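Local coordinates for protein histone-lysine N-methyltransferase family member SUVH9 (Arabidopsis thaliana, PDB 4NJ5) that takes part in gene silencing, lacking methyltransferase activity itself and probably binding methylated DNA to recruit RNA polymerase V to chromatin, at residues I22-M28 and W424-V430. Numbering follows the deposited sequence.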
ATOM      1  N   ILE A  22       4.950  -9.706  -6.924  1.00 21.03           N
ATOM      2  CA  ILE A  22       5.068 -11.149  -6.758  1.00 21.71           C
ATOM      3  C   ILE A  22       4.879 -11.560  -5.301  1.00 23.48           C
ATOM      4  O   ILE A  22       4.099 -12.467  -5.002  1.00 21.70           O
ATOM      5  CB  ILE A  22       6.422 -11.678  -7.264  1.00 25.38           C
ATOM      6  CG1 ILE A  22       6.482 -11.617  -8.791  1.00 28.10           C
ATOM      7  CG2 ILE A  22       6.648 -13.108  -6.792  1.00 24.99           C
ATOM      8  CD1 ILE A  22       7.750 -12.212  -9.375  1.00 27.52           C
ATOM      9  N   TYR A  23       5.580 -10.883  -4.394  1.00 20.57           N
ATOM     10  CA  TYR A  23       5.497 -11.225  -2.975  1.00 21.43           C
ATOM     11  C   TYR A  23       4.062 -11.166  -2.439  1.00 20.14           C
ATOM     12  O   TYR A  23       3.553 -12.151  -1.890  1.00 20.77           O
ATOM     13  CB  TYR A  23       6.425 -10.338  -2.139  1.00 20.82           C
ATOM     14  CG  TYR A  23       6.379 -10.647  -0.659  1.00 20.16           C
ATOM     15  CD1 TYR A  23       7.082 -11.724  -0.130  1.00 20.63           C
ATOM     16  CD2 TYR A  23       5.633  -9.864   0.207  1.00 19.26           C
ATOM     17  CE1 TYR A  23       7.040 -12.010   1.220  1.00 20.26           C
ATOM     18  CE2 TYR A  23       5.582 -10.145   1.560  1.00 20.12           C
ATOM     19  CZ  TYR A  23       6.287 -11.217   2.060  1.00 19.83           C
ATOM     20  OH  TYR A  23       6.235 -11.492   3.405  1.00 20.03           O
ATOM     21  N   ASP A  24       3.409 -10.021  -2.616  1.00 19.56           N
ATOM     22  CA  ASP A  24       2.045  -9.860  -2.115  1.00 26.45           C
ATOM     23  C   ASP A  24       1.033 -10.793  -2.794  1.00 28.93           C
ATOM     24  O   ASP A  24       0.118 -11.310  -2.134  1.00 30.91           O
ATOM     25  CB  ASP A  24       1.598  -8.396  -2.191  1.00 25.10           C
ATOM     26  CG  ASP A  24       2.172  -7.555  -1.061  1.00 23.43           C
ATOM     27  OD1 ASP A  24       2.255  -8.067   0.076  1.00 24.21           O
ATOM     28  OD2 ASP A  24       2.543  -6.385  -1.307  1.00 18.69           O
ATOM     29  N   SER A  25       1.199 -11.022  -4.097  1.00 32.52           N
ATOM     30  CA  SER A  25       0.337 -11.980  -4.789  1.00 31.15           C
ATOM     31  C   SER A  25       0.490 -13.385  -4.209  1.00 31.72           C
ATOM     32  O   SER A  25      -0.500 -14.088  -3.990  1.00 33.34           O
ATOM     33  CB  SER A  25       0.630 -12.004  -6.287  1.00 21.95           C
ATOM     34  OG  SER A  25       0.344 -10.749  -6.869  1.00 21.79           O
ATOM     35  N   LEU A  26       1.736 -13.782  -3.961  1.00 22.60           N
ATOM     36  CA  LEU A  26       2.032 -15.096  -3.397  1.00 25.86           C
ATOM     37  C   LEU A  26       1.412 -15.252  -2.009  1.00 28.43           C
ATOM     38  O   LEU A  26       0.743 -16.256  -1.728  1.00 25.15           O
ATOM     39  CB  LEU A  26       3.542 -15.316  -3.321  1.00 25.88           C
ATOM     40  CG  LEU A  26       4.100 -16.705  -3.641  1.00 28.75           C
ATOM     41  CD1 LEU A  26       5.442 -16.877  -2.945  1.00 28.53           C
ATOM     42  CD2 LEU A  26       3.142 -17.819  -3.241  1.00 28.77           C
ATOM     43  N   ARG A  27       1.648 -14.267  -1.144  1.00 22.86           N
ATOM     44  CA  ARG A  27       1.017 -14.251   0.172  1.00 27.59           C
ATOM     45  C   ARG A  27      -0.481 -14.475   0.048  1.00 25.11           C
ATOM     46  O   ARG A  27      -1.040 -15.383   0.671  1.00 26.71           O
ATOM     47  CB  ARG A  27       1.247 -12.913   0.874  1.00 28.28           C
ATOM     48  CG  ARG A  27       2.482 -12.834   1.741  1.00 26.16           C
ATOM     49  CD  ARG A  27       2.348 -11.696   2.748  1.00 27.01           C
ATOM     50  NE  ARG A  27       1.787 -10.486   2.146  1.00 26.66           N
ATOM     51  CZ  ARG A  27       0.550 -10.044   2.362  1.00 26.37           C
ATOM     52  NH1 ARG A  27      -0.264 -10.710   3.172  1.00 25.89           N
ATOM     53  NH2 ARG A  27       0.127  -8.936   1.765  1.00 22.19           N
ATOM     54  N   MET A  28      -1.123 -13.644  -0.771  1.00 23.34           N
ATOM     55  CA  MET A  28      -2.568 -13.726  -0.939  1.00 24.13           C
ATOM     56  C   MET A  28      -3.004 -15.107  -1.424  1.00 25.57           C
ATOM     57  O   MET A  28      -4.048 -15.616  -1.017  1.00 26.83           O
ATOM     58  CB  MET A  28      -3.066 -12.623  -1.876  1.00 23.35           C
ATOM     59  CG  MET A  28      -2.990 -11.230  -1.259  1.00 22.46           C
ATOM     60  SD  MET A  28      -3.424  -9.912  -2.409  1.00 25.24           S
ATOM     61  CE  MET A  28      -5.113 -10.365  -2.811  1.00 23.94           C
ATOM     62  N   TRP A 424      -0.319  -8.103 -11.598  1.00 21.32           N
ATOM     63  CA  TRP A 424      -0.864  -8.298 -10.257  1.00 20.30           C
ATOM     64  C   TRP A 424      -1.622  -9.623 -10.181  1.00 20.35           C
ATOM     65  O   TRP A 424      -2.530  -9.878 -10.972  1.00 20.45           O
ATOM     66  CB  TRP A 424      -1.773  -7.123  -9.890  1.00 19.28           C
ATOM     67  CG  TRP A 424      -2.441  -7.239  -8.564  1.00 22.89           C
ATOM     68  CD1 TRP A 424      -3.782  -7.326  -8.329  1.00 22.45           C
ATOM     69  CD2 TRP A 424      -1.804  -7.277  -7.281  1.00 18.21           C
ATOM     70  NE1 TRP A 424      -4.021  -7.417  -6.978  1.00 21.03           N
ATOM     71  CE2 TRP A 424      -2.824  -7.389  -6.313  1.00 20.40           C
ATOM     72  CE3 TRP A 424      -0.473  -7.228  -6.857  1.00 18.71           C
ATOM     73  CZ2 TRP A 424      -2.554  -7.453  -4.946  1.00 18.41           C
ATOM     74  CZ3 TRP A 424      -0.205  -7.292  -5.500  1.00 20.80           C
ATOM     75  CH2 TRP A 424      -1.242  -7.404  -4.561  1.00 17.79           C
ATOM     76  N   GLY A 425      -1.224 -10.478  -9.245  1.00 21.84           N
ATOM     77  CA  GLY A 425      -1.828 -11.792  -9.116  1.00 21.28           C
ATOM     78  C   GLY A 425      -1.100 -12.882  -9.888  1.00 22.58           C
ATOM     79  O   GLY A 425      -1.417 -14.064  -9.750  1.00 22.37           O
ATOM     80  N   ASP A 426      -0.125 -12.486 -10.703  1.00 22.73           N
ATOM     81  CA  ASP A 426       0.665 -13.439 -11.482  1.00 26.26           C
ATOM     82  C   ASP A 426       1.668 -14.153 -10.579  1.00 26.17           C
ATOM     83  O   ASP A 426       2.482 -13.520  -9.915  1.00 25.36           O
ATOM     84  CB  ASP A 426       1.386 -12.731 -12.640  1.00 31.67           C
ATOM     85  CG  ASP A 426       2.030 -13.703 -13.630  1.00 36.42           C
ATOM     86  OD1 ASP A 426       2.620 -14.712 -13.199  1.00 35.42           O
ATOM     87  OD2 ASP A 426       1.947 -13.454 -14.850  1.00 40.09           O
ATOM     88  N   LEU A 427       1.605 -15.479 -10.573  1.00 30.74           N
ATOM     89  CA  LEU A 427       2.483 -16.296  -9.747  1.00 32.59           C
ATOM     90  C   LEU A 427       3.350 -17.201 -10.605  1.00 33.45           C
ATOM     91  O   LEU A 427       3.929 -18.171 -10.109  1.00 32.14           O
ATOM     92  CB  LEU A 427       1.648 -17.160  -8.804  1.00 38.05           C
ATOM     93  CG  LEU A 427       0.656 -16.415  -7.915  1.00 36.07           C
ATOM     94  CD1 LEU A 427      -0.250 -17.403  -7.206  1.00 34.07           C
ATOM     95  CD2 LEU A 427       1.408 -15.557  -6.921  1.00 35.72           C
ATOM     96  N   SER A 428       3.435 -16.888 -11.895  1.00 35.02           N
ATOM     97  CA  SER A 428       4.134 -17.754 -12.840  1.00 38.70           C
ATOM     98  C   SER A 428       5.646 -17.805 -12.611  1.00 37.54           C
ATOM     99  O   SER A 428       6.314 -18.709 -13.110  1.00 38.07           O
ATOM    100  CB  SER A 428       3.832 -17.344 -14.284  1.00 50.00           C
ATOM    101  OG  SER A 428       4.540 -16.165 -14.631  1.00 54.68           O
ATOM    102  N   GLN A 429       6.184 -16.839 -11.869  1.00 30.77           N
ATOM    103  CA  GLN A 429       7.614 -16.822 -11.572  1.00 35.31           C
ATOM    104  C   GLN A 429       7.937 -17.627 -10.316  1.00 35.09           C
ATOM    105  O   GLN A 429       9.101 -17.901 -10.028  1.00 40.46           O
ATOM    106  CB  GLN A 429       8.139 -15.385 -11.449  1.00 45.00           C
ATOM    107  CG  GLN A 429       7.991 -14.526 -12.696  1.00 51.85           C
ATOM    108  CD  GLN A 429       9.159 -13.574 -12.911  1.00 58.56           C
ATOM    109  OE1 GLN A 429      10.296 -13.880 -12.551  1.00 61.21           O
ATOM    110  NE2 GLN A 429       8.882 -12.414 -13.505  1.00 59.54           N
ATOM    111  N   VAL A 430       6.894 -17.998  -9.582  1.00 32.13           N
ATOM    112  CA  VAL A 430       7.040 -18.789  -8.365  1.00 33.38           C
ATOM    113  C   VAL A 430       6.505 -20.206  -8.584  1.00 38.31           C
ATOM    114  O   VAL A 430       7.133 -21.194  -8.189  1.00 41.38           O
ATOM    115  CB  VAL A 430       6.310 -18.125  -7.174  1.00 35.50           C
ATOM    116  CG1 VAL A 430       5.979 -19.136  -6.087  1.00 38.11           C
ATOM    117  CG2 VAL A 430       7.137 -16.968  -6.622  1.00 28.65           C
TER
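A loop of the SET domain packs on the N-terminal helix 8-35, with W424 set against D24, S25 and M28, and V430 against I22 and L26. S25 OG lies over one face of the W424 indole, offset toward the rim and 3.6 Å from CE3. D24 CB approaches the ring edge, 3.8 Å from CH2. M28 SD makes a Met-aromatic contact, 4.7 Å from the centroid of the six-membered ring and 62° off its normal, hence oblique. The indole of W424 swings back to the helix because chi1 of 177° sets CG anti to the backbone N, although CB points away, and its NE1 hydrogen-bonds to L330 O. G425 N donates to S25 OG at 2.9 Å, a bent bond (141°); the same hydroxyl also hydrogen-bonds to M21 O. Next along the loop, L427 CD2 presses on the helix backbone, 3.5 Å from L26 N, while V430 sets CG1 against L26 CD1 and CG2 against I22 CG2, each pair at 3.9 Å. Replacing W424 by alanine would probably leave D24 CB and M28 SD without their aromatic neighbour and L330 O without its indole donor. The single, bent hydrogen bond between the segments shares its hydroxyl with M21 O, so this buried join rests mainly on apolar and aromatic packing.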